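Local coordinates for DUF6836 domain-containing protein (Clostridium leptum, PDB 4PW1), which is of unknown function, an orphan protein with a unique fold in which alpha-helices surround a nine-stranded antiparallel beta sheet, at residues 48-53 against 69-74; 52-55 against 61-64; 98-101 against 106-109; 187-192 against 197-202. All coordinates share one frame; numbering follows the deposited sequence.

Interactions 1 and 2 both use helix 44-58 and share N52 and S53. Interaction 1 lays one side of that helix on the loop leading to strand 74-76 and is buried and wholly apolar. Interaction 2, only partly buried, ties the helix to the loop after it with a salt bridge as well as apolar packing. Interaction 3 is the most central, its centre about 7 Å from the centre of the chain. It is a bulged pair of sheet strands, held by backbone bonds. Its M100 packs on A50 of interaction 1. Interaction 4 lies at the surface between two later helices, with a small, loose contact of charged and backbone atoms.

Interaction 1 of 4, residues 48-53 against 69-74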
# COMPACT_ATOMS: atom_id res chain seq x y z
N SER B 48 22.95 4.16 -19.35
CA SER B 48 24.23 3.98 -18.74
C SER B 48 24.13 4.00 -17.23
O SER B 48 24.69 3.13 -16.55
CB SER B 48 25.17 5.11 -19.24
OG SER B 48 26.35 4.98 -18.53
N PHE B 49 23.42 4.98 -16.69
CA PHE B 49 23.23 5.05 -15.28
C PHE B 49 22.53 3.78 -14.72
O PHE B 49 22.90 3.26 -13.65
CB PHE B 49 22.44 6.31 -14.91
CG PHE B 49 22.11 6.39 -13.44
CD1 PHE B 49 23.03 6.88 -12.54
CD2 PHE B 49 20.88 5.95 -12.97
CE1 PHE B 49 22.74 6.92 -11.18
CE2 PHE B 49 20.59 5.99 -11.61
CZ PHE B 49 21.52 6.47 -10.70
N ALA B 50 21.51 3.30 -15.41
CA ALA B 50 20.78 2.11 -14.96
C ALA B 50 21.68 0.83 -14.99
O ALA B 50 21.63 0.01 -14.07
CB ALA B 50 19.55 1.91 -15.81
N ALA B 51 22.42 0.63 -16.07
CA ALA B 51 23.40 -0.47 -16.14
C ALA B 51 24.37 -0.48 -14.96
O ALA B 51 24.61 -1.52 -14.32
CB ALA B 51 24.20 -0.41 -17.43
N ASN B 52 24.93 0.69 -14.64
CA ASN B 52 25.81 0.80 -13.49
C ASN B 52 25.05 0.61 -12.14
O ASN B 52 25.58 0.04 -11.18
CB ASN B 52 26.50 2.13 -13.55
CG ASN B 52 27.61 2.13 -14.59
OD1 ASN B 52 28.63 1.53 -14.38
ND2 ASN B 52 27.38 2.78 -15.69
N SER B 53 23.83 1.09 -12.06
CA SER B 53 23.00 0.86 -10.86
C SER B 53 22.79 -0.63 -10.59
O SER B 53 22.93 -1.10 -9.44
CB SER B 53 21.67 1.55 -11.00
OG SER B 53 21.85 2.97 -11.07
N PRO B 69 20.60 -3.81 -24.36
CA PRO B 69 19.41 -4.21 -25.08
C PRO B 69 18.18 -4.48 -24.21
O PRO B 69 17.08 -4.49 -24.73
CB PRO B 69 19.82 -5.52 -25.77
CG PRO B 69 21.32 -5.49 -25.82
CD PRO B 69 21.73 -4.75 -24.59
N LEU B 70 18.35 -4.68 -22.91
CA LEU B 70 17.23 -5.03 -22.04
C LEU B 70 16.71 -3.83 -21.24
O LEU B 70 15.62 -3.87 -20.69
CB LEU B 70 17.65 -6.12 -21.06
CG LEU B 70 18.20 -7.40 -21.69
CD1 LEU B 70 18.61 -8.37 -20.61
CD2 LEU B 70 17.15 -8.04 -22.58
N ILE B 71 17.50 -2.78 -21.13
CA ILE B 71 17.07 -1.61 -20.36
C ILE B 71 16.14 -0.71 -21.20
O ILE B 71 16.60 0.18 -21.88
CB ILE B 71 18.28 -0.82 -19.87
CG1 ILE B 71 19.09 -1.72 -18.93
CG2 ILE B 71 17.86 0.44 -19.14
CD1 ILE B 71 20.46 -1.15 -18.57
N LYS B 72 14.84 -0.90 -21.05
CA LYS B 72 13.84 -0.17 -21.80
C LYS B 72 12.93 0.68 -20.92
O LYS B 72 11.83 0.25 -20.47
CB LYS B 72 13.04 -1.15 -22.64
CG LYS B 72 13.89 -1.82 -23.72
CD LYS B 72 13.00 -2.57 -24.71
CE LYS B 72 12.66 -3.95 -24.17
NZ LYS B 72 13.83 -4.87 -24.28
N PHE B 73 13.40 1.89 -20.65
CA PHE B 73 12.62 2.85 -19.89
C PHE B 73 11.39 3.31 -20.65
O PHE B 73 11.38 3.37 -21.89
CB PHE B 73 13.46 4.05 -19.46
CG PHE B 73 14.30 3.79 -18.25
CD1 PHE B 73 15.56 3.23 -18.35
CD2 PHE B 73 13.80 4.06 -16.96
CE1 PHE B 73 16.33 2.99 -17.21
CE2 PHE B 73 14.56 3.85 -15.84
CZ PHE B 73 15.84 3.31 -15.96
N ARG B 74 10.33 3.57 -19.87
CA ARG B 74 9.07 4.09 -20.39
C ARG B 74 8.81 5.42 -19.74
O ARG B 74 8.95 5.58 -18.52
CB ARG B 74 7.93 3.11 -20.14
CG ARG B 74 8.13 1.79 -20.86
CD ARG B 74 6.85 0.98 -21.01
NE ARG B 74 6.42 0.48 -19.72
CZ ARG B 74 6.51 -0.78 -19.31
NH1 ARG B 74 7.00 -1.74 -20.08
NH2 ARG B 74 6.07 -1.09 -18.10
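I71 and F73 pack against A50 and A51 on one side of helix 44-58. The side chain of I71 can be followed outward from CB, which points to the helix. There it forks. CG2 lies anti to the backbone N and meets the methyl of A50, with I71 CG2 to A50 CB at 4.0 Å. CG1 lies beside the backbone N (chi1 -63°) and carries the chain on nearly straight (chi2 170°). It puts CD1 over the next residue of the helix. I71 CD1 comes to 3.6 Å from the backbone A51 N and 4.0 Å from A51 CB. The two branches thus touch successive alanines. A50 CA and I71 CA are 7.5 Å apart. F73 meets the same A50 methyl, next to I71. The methyl lies in the ring plane, at the edge, 3.7 Å from F73 CE1.

The helix packs here on the loop that leads from helix 64-67 into strand 74-76, and so lies beside the sheet. I71 also touches M86, and F73 touches L83, both of strand 80-89. All four contacting residues are buried, and no hydrogen bond joins the two segments.

Within the helix, two polar side chains fold back on the preceding turn. S53 OG bonds F49 O at 2.8 Å, and N52 ND2 bonds S48 O at 2.8 Å. S48 O also accepts from N52 N and F49 O from S53 N, each from the opposite face of the carbonyl plane to the side-chain donor. S53 OG also sits over one face of the F49 ring, offset toward the rim.

Interaction 2 of 4, residues 52-55 against 61-64; sequences NSVR and SWTD
A helix and the loop that follows it make this contact: residues 52-55 belong to helix 44-58, and residues 61-64 lead into helix 64-67, with T63 as its N-cap. R55 bridges the gap. Its CG lies beside the backbone N (chi1 -70°), and a bend at chi3 turns the guanidinium toward the loop. The end with NH1 and NH2 then grips a single oxygen of D64. R55 NH2 is 2.8 Å from D64 OD1, and R55 NH1 is 3.0 Å from D64 OD1. Both nitrogens come from the same face of the carboxylate plane, which is turned 48° from the guanidinium. R55 NH1 also donates to the backbone W62 O at 2.9 Å, with a fairly straight N-H...O angle of 162°. On the helix side, R55 NH2 reaches N52 OD1 at 3.2 Å, from well above the amide carbonyl plane.

The apolar part lies beside this network. V54 CG1 touches W62 CZ3 of the indole at 3.7 Å, and the two side chains cross at about a right angle. W62 NE1 is bonded to T89 O.

Four bonds to three oxygens fix the rotation of the guanidinium. N52 holds it from within its own helix. The charge pairing with D64 would probably favour the ionised forms of both groups.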
# COMPACT_ATOMS: atom_id res chain seq x y z
N ASN B 52 24.93 0.69 -14.64
CA ASN B 52 25.81 0.80 -13.49
C ASN B 52 25.05 0.61 -12.14
O ASN B 52 25.58 0.04 -11.18
CB ASN B 52 26.50 2.13 -13.55
CG ASN B 52 27.61 2.13 -14.59
OD1 ASN B 52 28.63 1.53 -14.38
ND2 ASN B 52 27.38 2.78 -15.69
N SER B 53 23.83 1.09 -12.06
CA SER B 53 23.00 0.86 -10.86
C SER B 53 22.79 -0.63 -10.59
O SER B 53 22.93 -1.10 -9.44
CB SER B 53 21.67 1.55 -11.00
OG SER B 53 21.85 2.97 -11.07
N VAL B 54 22.48 -1.39 -11.64
CA VAL B 54 22.32 -2.83 -11.53
C VAL B 54 23.60 -3.46 -10.96
O VAL B 54 23.53 -4.22 -9.97
CB VAL B 54 21.96 -3.48 -12.88
CG1 VAL B 54 22.02 -5.01 -12.81
CG2 VAL B 54 20.58 -3.00 -13.36
N ARG B 55 24.76 -3.14 -11.53
CA ARG B 55 26.01 -3.73 -11.03
C ARG B 55 26.40 -3.30 -9.61
O ARG B 55 26.86 -4.12 -8.81
CB ARG B 55 27.18 -3.45 -11.99
CG ARG B 55 27.12 -4.19 -13.32
CD ARG B 55 28.43 -4.00 -14.08
NE ARG B 55 28.49 -2.64 -14.61
CZ ARG B 55 28.02 -2.27 -15.80
NH1 ARG B 55 27.41 -3.13 -16.61
NH2 ARG B 55 28.10 -1.02 -16.17
N SER B 61 27.06 -9.20 -12.37
CA SER B 61 28.25 -8.97 -13.19
C SER B 61 27.95 -8.64 -14.66
O SER B 61 28.89 -8.52 -15.45
CB SER B 61 29.10 -10.23 -13.18
OG SER B 61 28.30 -11.30 -13.64
N TRP B 62 26.69 -8.52 -15.05
CA TRP B 62 26.39 -8.34 -16.48
C TRP B 62 27.11 -7.10 -17.02
O TRP B 62 27.18 -6.06 -16.36
CB TRP B 62 24.89 -8.15 -16.75
CG TRP B 62 24.03 -9.23 -16.19
CD1 TRP B 62 23.68 -10.40 -16.78
CD2 TRP B 62 23.44 -9.23 -14.88
NE1 TRP B 62 22.85 -11.11 -15.93
CE2 TRP B 62 22.70 -10.41 -14.76
CE3 TRP B 62 23.46 -8.33 -13.80
CZ2 TRP B 62 22.01 -10.74 -13.59
CZ3 TRP B 62 22.76 -8.64 -12.66
CH2 TRP B 62 22.05 -9.85 -12.56
N THR B 63 27.58 -7.21 -18.24
CA THR B 63 28.23 -6.09 -18.92
C THR B 63 27.19 -5.19 -19.59
O THR B 63 25.99 -5.53 -19.71
CB THR B 63 29.14 -6.60 -20.04
OG1 THR B 63 28.32 -7.27 -21.01
CG2 THR B 63 30.20 -7.57 -19.47
N ASP B 64 27.66 -4.05 -20.07
CA ASP B 64 26.81 -3.11 -20.79
C ASP B 64 26.24 -3.73 -22.06
O ASP B 64 25.09 -3.53 -22.40
CB ASP B 64 27.59 -1.82 -21.10
CG ASP B 64 27.76 -0.93 -19.87
OD1 ASP B 64 27.16 -1.18 -18.82
OD2 ASP B 64 28.48 0.05 -19.93

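Interaction 3 of 4, residues 98-101 against 106-109; sequences VNMA and GLCY
A101 pairs with Y109 across two antiparallel strands, but C108 also faces A101, and the short segments run at 130° to each other. A101 N donates to Y109 O at 3.0 Å. In return, A101 O takes C108 N at 3.0 Å and, more weakly, Y109 N at 3.3 Å. One carbonyl therefore serves two successive amides. Y109 O also receives a CA-H...O contact from M100.

The side chains of A101 and Y109 lie on the same face of the sheet, with A101 CB to Y109 CB at 4.0 Å. Y109 has CG anti to its backbone N (chi1 -174°), which sends the ring along the partner strand to N99. Y109 CE1 meets N99 CB at 3.7 Å, and N99 O lies in the ring plane at its edge. The amide end of N99 turns instead to the strand next door, where OD1 accepts from D85 N.

The other face carries M100, a selenomethionine, and L107. M100 bends at chi3, and its methyl CE reaches L107 CD1 at 3.5 Å. Helix 44-58 closes over both, with F49 touching each of them.

Two residues set against one, with two amides sharing one carbonyl, make a classic beta bulge. It lies in the hairpin formed by strands 95-103 and 106-114, in the middle of the nine-stranded antiparallel sheet.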
# COMPACT_ATOMS: atom_id res chain seq x y z
N VAL B 98 14.45 -6.41 -11.88
CA VAL B 98 14.91 -5.09 -11.57
C VAL B 98 13.82 -4.07 -11.90
O VAL B 98 13.27 -4.08 -13.01
CB VAL B 98 16.12 -4.71 -12.39
CG1 VAL B 98 16.58 -3.28 -12.08
CG2 VAL B 98 17.24 -5.69 -12.14
N ASN B 99 13.55 -3.19 -10.95
CA ASN B 99 12.65 -2.07 -11.12
C ASN B 99 13.39 -0.79 -10.78
O ASN B 99 14.13 -0.73 -9.80
CB ASN B 99 11.42 -2.23 -10.23
CG ASN B 99 10.44 -3.22 -10.81
OD1 ASN B 99 9.64 -2.87 -11.66
ND2 ASN B 99 10.62 -4.48 -10.46
N MSE B 100 13.17 0.25 -11.59
CA MSE B 100 13.76 1.54 -11.33
C MSE B 100 12.89 2.63 -11.78
O MSE B 100 12.06 2.46 -12.64
CB MSE B 100 15.10 1.76 -12.09
CG MSE B 100 16.09 0.70 -11.76
SE MSE B 100 17.88 1.08 -12.67
CE MSE B 100 18.06 2.77 -12.18
N ALA B 101 13.08 3.80 -11.19
CA ALA B 101 12.38 4.99 -11.65
C ALA B 101 13.19 6.22 -11.37
O ALA B 101 13.87 6.31 -10.34
CB ALA B 101 11.03 5.13 -11.00
N GLY B 106 16.02 12.91 -9.75
CA GLY B 106 16.97 11.81 -10.01
C GLY B 106 16.40 10.45 -9.69
O GLY B 106 15.20 10.19 -9.93
N LEU B 107 17.26 9.55 -9.22
CA LEU B 107 16.87 8.17 -8.95
C LEU B 107 16.04 8.15 -7.69
O LEU B 107 16.53 8.46 -6.63
CB LEU B 107 18.09 7.26 -8.78
CG LEU B 107 17.78 5.78 -8.52
CD1 LEU B 107 17.12 5.14 -9.76
CD2 LEU B 107 19.05 5.01 -8.19
N CYS B 108 14.77 7.79 -7.83
CA CYS B 108 13.85 7.78 -6.68
C CYS B 108 13.36 6.39 -6.32
O CYS B 108 12.67 6.21 -5.33
CB CYS B 108 12.66 8.71 -6.97
SG CYS B 108 11.68 8.31 -8.44
N TYR B 109 13.68 5.40 -7.15
CA TYR B 109 13.32 4.03 -6.90
C TYR B 109 14.28 3.07 -7.57
O TYR B 109 14.62 3.24 -8.72
CB TYR B 109 11.86 3.75 -7.31
CG TYR B 109 11.41 2.36 -6.92
CD1 TYR B 109 11.89 1.23 -7.61
CD2 TYR B 109 10.60 2.15 -5.83
CE1 TYR B 109 11.53 -0.04 -7.22
CE2 TYR B 109 10.24 0.87 -5.42
CZ TYR B 109 10.69 -0.19 -6.12
OH TYR B 109 10.35 -1.43 -5.73

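Interaction 4 of 4, residues 187-192 against 197-202; sequences QMRKEQ and IGDNLY
R189 reaches from the last turn of helix 173-190 to G198 and D199, on helix 198-210. R189 was modelled in two conformers. The contacts given here hold for one of them and are less certain for that. The closer part of the contact is the approach to the glycine. R189 NH2 lies 3.9 Å from G198 CA. The long side chain makes this span itself: it is extended from CG to NE (chi2 -170°, chi3 -172°). The backbones stay well apart, with 9.0 Å between R189 CA and G198 CA.

The looser part is the approach to D199. R189 NH2 is 4.2 Å from D199 OD1, too far for a salt bridge. The carboxylate oxygen lies near the guanidinium plane, at its edge, and the two planes are 38° apart. The opposite charges may still attract weakly. In this conformer NH2 forms a salt bridge with D195, in the connection between the helices. D195 also accepts from the backbone N of I197 and of G198, so one aspartate links the arginine to I197 and G198.

The two helices belong to the layer packed around the antiparallel sheet. The first ends in a Schellman motif: Q192 has positive phi, and Q192 N bonds R189 O at 2.8 Å. The chain then turns toward I197, which is buried against L184 and S185 of the first helix.

The charged side of the contact faces solvent. R189 and D199 are both exposed there, and the two conformers of R189 show that its reach is not fixed.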
# COMPACT_ATOMS: atom_id res chain seq x y z
N GLN B 187 31.37 6.51 -9.51
CA GLN B 187 31.49 5.87 -10.81
C GLN B 187 30.96 6.78 -11.94
O GLN B 187 31.69 7.01 -12.94
CB GLN B 187 30.78 4.52 -10.80
CG GLN B 187 30.72 3.78 -12.13
CD GLN B 187 32.08 3.39 -12.65
OE1 GLN B 187 33.06 3.36 -11.90
NE2 GLN B 187 32.15 3.11 -13.94
N MSE B 188 29.76 7.36 -11.77
CA MSE B 188 29.21 8.26 -12.80
C MSE B 188 30.07 9.55 -12.96
O MSE B 188 30.34 9.99 -14.07
CB MSE B 188 27.76 8.62 -12.48
CG MSE B 188 26.84 7.42 -12.37
SE MSE B 188 26.93 6.18 -13.88
CE MSE B 188 28.38 5.02 -13.66
N ARG B 189 30.53 10.15 -11.87
CA ARG B 189 31.29 11.39 -11.96
C ARG B 189 32.66 11.16 -12.61
O ARG B 189 33.03 11.90 -13.51
CB ARG B 189 31.42 12.07 -10.60
CG ARG B 189 30.06 12.53 -10.09
CD ARG B 189 30.10 13.44 -8.87
NE ARG B 189 28.78 13.71 -8.29
CZ ARG B 189 27.79 14.34 -8.92
NH1 ARG B 189 27.93 14.72 -10.18
NH2 ARG B 189 26.66 14.58 -8.31
N LYS B 190 33.37 10.11 -12.16
CA LYS B 190 34.66 9.65 -12.77
C LYS B 190 34.54 9.55 -14.27
O LYS B 190 35.41 10.00 -14.99
CB LYS B 190 35.12 8.28 -12.24
N GLU B 191 33.45 8.96 -14.74
CA GLU B 191 33.22 8.78 -16.18
C GLU B 191 32.59 10.01 -16.83
O GLU B 191 32.25 9.96 -18.01
CB GLU B 191 32.25 7.59 -16.43
CG GLU B 191 32.66 6.25 -15.79
CD GLU B 191 33.68 5.49 -16.61
OE1 GLU B 191 33.38 5.17 -17.77
OE2 GLU B 191 34.79 5.22 -16.08
N GLN B 192 32.37 11.07 -16.06
CA GLN B 192 31.68 12.27 -16.55
C GLN B 192 30.34 11.99 -17.28
O GLN B 192 30.02 12.66 -18.26
CB GLN B 192 32.63 13.08 -17.45
CG GLN B 192 33.99 13.30 -16.81
CD GLN B 192 34.81 14.35 -17.53
OE1 GLN B 192 35.16 14.20 -18.70
NE2 GLN B 192 35.12 15.43 -16.83
N ILE B 197 22.16 9.91 -8.84
CA ILE B 197 22.01 9.59 -7.41
C ILE B 197 22.70 10.58 -6.44
O ILE B 197 22.28 10.73 -5.29
CB ILE B 197 22.43 8.13 -7.09
CG1 ILE B 197 21.83 7.76 -5.72
CG2 ILE B 197 23.95 7.91 -7.15
CD1 ILE B 197 21.77 6.29 -5.41
N GLY B 198 23.76 11.25 -6.90
CA GLY B 198 24.62 12.11 -6.01
C GLY B 198 23.88 13.19 -5.28
O GLY B 198 24.10 13.40 -4.07
N ASP B 199 22.93 13.80 -5.97
CA ASP B 199 22.11 14.85 -5.35
C ASP B 199 21.19 14.32 -4.27
O ASP B 199 20.69 15.13 -3.45
CB ASP B 199 21.26 15.60 -6.41
CG ASP B 199 22.09 16.52 -7.29
OD1 ASP B 199 23.27 16.65 -7.05
OD2 ASP B 199 21.55 17.10 -8.25
N ASN B 200 20.92 13.01 -4.25
CA ASN B 200 20.03 12.41 -3.25
C ASN B 200 20.72 11.78 -2.02
O ASN B 200 20.04 11.40 -1.05
CB ASN B 200 19.12 11.37 -3.94
CG ASN B 200 18.08 12.02 -4.82
OD1 ASN B 200 17.78 13.21 -4.68
ND2 ASN B 200 17.51 11.22 -5.75
N LEU B 201 22.06 11.71 -2.05
CA LEU B 201 22.81 10.96 -1.04
C LEU B 201 22.67 11.57 0.34
O LEU B 201 22.44 10.84 1.32
CB LEU B 201 24.32 10.85 -1.41
CG LEU B 201 24.67 10.12 -2.69
CD1 LEU B 201 26.18 10.22 -2.93
CD2 LEU B 201 24.22 8.67 -2.59
N TYR B 202 22.83 12.88 0.44
CA TYR B 202 22.68 13.53 1.74
C TYR B 202 21.25 13.25 2.30
O TYR B 202 21.09 12.92 3.47
CB TYR B 202 22.96 15.04 1.67
CG TYR B 202 22.73 15.67 3.00
CD1 TYR B 202 23.72 15.65 3.97
CD2 TYR B 202 21.49 16.19 3.34
CE1 TYR B 202 23.49 16.15 5.24
CE2 TYR B 202 21.23 16.67 4.62
CZ TYR B 202 22.23 16.64 5.56
OH TYR B 202 22.02 17.14 6.81